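Local coordinates for protein glutathione S-transferase (Ceriporiopsis subvermispora, PDB 6J3F) that probably catalyses glutathione-dependent conjugation or ether cleavage, as a fungal glutathione S-transferase whose N-terminal domain resembles that of LigE-type etherases, at residues Val4-Asp9 with His75-Gly80. Numbering follows the deposited sequence.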
loop_
_atom_site.group_PDB
_atom_site.type_symbol
_atom_site.label_atom_id
_atom_site.label_comp_id
_atom_site.label_asym_id
_atom_site.label_seq_id
_atom_site.Cartn_x
_atom_site.Cartn_y
_atom_site.Cartn_z
ATOM N N VAL A 4 0.343 5.097 -35.697
ATOM C CA VAL A 4 -0.372 4.855 -34.437
ATOM C C VAL A 4 0.619 4.599 -33.312
ATOM O O VAL A 4 1.814 4.402 -33.559
ATOM C CB VAL A 4 -1.350 3.668 -34.533
ATOM C CG1 VAL A 4 -2.652 4.097 -35.183
ATOM C CG2 VAL A 4 -0.708 2.490 -35.281
ATOM N N ILE A 5 0.129 4.585 -32.069
ATOM C CA ILE A 5 0.993 4.227 -30.952
ATOM C C ILE A 5 1.435 2.778 -31.110
ATOM O O ILE A 5 0.648 1.896 -31.489
ATOM C CB ILE A 5 0.281 4.460 -29.608
ATOM C CG1 ILE A 5 0.012 5.942 -29.417
ATOM C CG2 ILE A 5 1.117 3.933 -28.428
ATOM C CD1 ILE A 5 -0.822 6.253 -28.219
ATOM N N GLN A 6 2.718 2.536 -30.854
ATOM C CA GLN A 6 3.275 1.192 -30.875
ATOM C C GLN A 6 3.426 0.691 -29.447
ATOM O O GLN A 6 4.095 1.324 -28.619
ATOM C CB GLN A 6 4.604 1.161 -31.621
ATOM C CG GLN A 6 4.389 1.412 -33.087
ATOM C CD GLN A 6 5.410 2.347 -33.627
ATOM O OE1 GLN A 6 6.613 2.130 -33.439
ATOM N NE2 GLN A 6 4.953 3.416 -34.293
ATOM N N PHE A 7 2.800 -0.446 -29.178
ATOM C CA PHE A 7 2.703 -1.038 -27.857
ATOM C C PHE A 7 3.506 -2.332 -27.864
ATOM O O PHE A 7 3.185 -3.259 -28.616
ATOM C CB PHE A 7 1.230 -1.273 -27.519
ATOM C CG PHE A 7 1.000 -2.116 -26.311
ATOM C CD1 PHE A 7 1.561 -1.774 -25.090
ATOM C CD2 PHE A 7 0.180 -3.231 -26.384
ATOM C CE1 PHE A 7 1.333 -2.546 -23.967
ATOM C CE2 PHE A 7 -0.056 -4.011 -25.268
ATOM C CZ PHE A 7 0.523 -3.673 -24.056
ATOM N N TYR A 8 4.546 -2.390 -27.037
ATOM C CA TYR A 8 5.477 -3.514 -27.016
ATOM C C TYR A 8 5.036 -4.517 -25.956
ATOM O O TYR A 8 4.902 -4.156 -24.779
ATOM C CB TYR A 8 6.897 -3.011 -26.756
ATOM C CG TYR A 8 7.382 -2.091 -27.860
ATOM C CD1 TYR A 8 6.879 -0.799 -28.000
ATOM C CD2 TYR A 8 8.330 -2.518 -28.778
ATOM C CE1 TYR A 8 7.315 0.041 -29.036
ATOM C CE2 TYR A 8 8.788 -1.683 -29.786
ATOM C CZ TYR A 8 8.260 -0.423 -29.935
ATOM O OH TYR A 8 8.713 0.380 -30.959
ATOM N N ASP A 9 4.810 -5.767 -26.378
ATOM C CA ASP A 9 4.232 -6.830 -25.559
ATOM C C ASP A 9 5.106 -8.070 -25.706
ATOM O O ASP A 9 5.965 -8.145 -26.592
ATOM C CB ASP A 9 2.772 -7.135 -25.980
ATOM C CG ASP A 9 1.896 -7.712 -24.836
ATOM O OD1 ASP A 9 2.419 -8.299 -23.871
ATOM O OD2 ASP A 9 0.650 -7.607 -24.919
ATOM N N HIS A 75 5.608 3.675 -27.745
ATOM C CA HIS A 75 6.160 4.801 -28.488
ATOM C C HIS A 75 5.023 5.505 -29.207
ATOM O O HIS A 75 4.235 4.861 -29.907
ATOM C CB HIS A 75 7.221 4.378 -29.512
ATOM C CG HIS A 75 7.736 5.520 -30.335
ATOM N ND1 HIS A 75 8.650 6.435 -29.851
ATOM C CD2 HIS A 75 7.442 5.917 -31.597
ATOM C CE1 HIS A 75 8.902 7.340 -30.780
ATOM N NE2 HIS A 75 8.187 7.046 -31.851
ATOM N N ASP A 76 4.964 6.829 -29.050
ATOM C CA ASP A 76 3.915 7.688 -29.598
ATOM C C ASP A 76 4.462 8.494 -30.775
ATOM O O ASP A 76 5.024 9.581 -30.568
ATOM C CB ASP A 76 3.395 8.619 -28.503
ATOM C CG ASP A 76 2.043 9.213 -28.827
ATOM O OD1 ASP A 76 1.630 9.164 -30.005
ATOM O OD2 ASP A 76 1.399 9.732 -27.892
ATOM N N PRO A 77 4.329 8.018 -32.025
ATOM C CA PRO A 77 4.894 8.785 -33.149
ATOM C C PRO A 77 4.325 10.182 -33.237
ATOM O O PRO A 77 5.024 11.103 -33.672
ATOM C CB PRO A 77 4.532 7.939 -34.382
ATOM C CG PRO A 77 3.358 7.131 -33.956
ATOM C CD PRO A 77 3.573 6.841 -32.493
ATOM N N SER A 78 3.080 10.362 -32.786
ATOM C CA SER A 78 2.468 11.681 -32.734
ATOM C C SER A 78 3.306 12.668 -31.922
ATOM O O SER A 78 3.379 13.855 -32.261
ATOM C CB SER A 78 1.061 11.558 -32.160
ATOM O OG SER A 78 0.861 12.460 -31.089
ATOM N N THR A 79 3.951 12.210 -30.851
ATOM C CA THR A 79 4.758 13.098 -30.025
ATOM C C THR A 79 6.239 12.779 -30.019
ATOM O O THR A 79 7.009 13.574 -29.477
ATOM C CB THR A 79 4.277 13.076 -28.568
ATOM O OG1 THR A 79 4.859 11.950 -27.885
ATOM C CG2 THR A 79 2.766 12.973 -28.518
ATOM N N GLY A 80 6.655 11.630 -30.547
ATOM C CA GLY A 80 8.046 11.223 -30.477
ATOM C C GLY A 80 8.518 10.636 -29.158
ATOM O O GLY A 80 9.721 10.385 -29.015
#
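Gln-6 and His-75 join the first strand of the thioredoxin-like N-terminal domain, 5-9, to strand 73-76 as an antiparallel hydrogen-bonded pair, within a four-stranded mixed sheet whose other neighbour of 5-9 is the parallel strand 38-42. Two nearly straight backbone bonds make the pair: Gln-6 N donates to His-75 O at 2.9 Å (168° at the hydrogen), and His-75 N returns a bond to Gln-6 O. A weaker CA-H...O contact from Ile-5 CA to His-75 O, at 3.5 Å, supplements the first of these bonds.

Side chains pack on both faces of the sheet. On the face of Gln-6, His-75 and Tyr-8, the phenol ring turns an edge to the backbone near the end of strand 73-76, with CE1 4.2 Å from His-75 N, and also touches Leu-71, a glutathione-binding residue. The His-75 ring lies obliquely to Gln-6 OE1, while its ND1 is bonded to Thr-82 on strand 81-84.

On the other face, Ile-5 has CG1 beside its backbone N (chi1 -65°), which brings this branch to 3.7 Å from Asp-76 OD1. Asp-76 OD2 is bonded to Tyr-92 and Tyr-97, so aliphatic carbon lies against a buried carboxylate held by two hydroxyls. Cutting Ile-5 back to an alanine is likely to open a gap beside that carboxylate and lose the apolar contact with Ile-36.

Beyond Asp-76, Pro-77 lies against the start of 4-9, its CG 3.2 Å from Val-4 O, the same oxygen that weakly accepts Gln-6 NE2 at 3.4 Å.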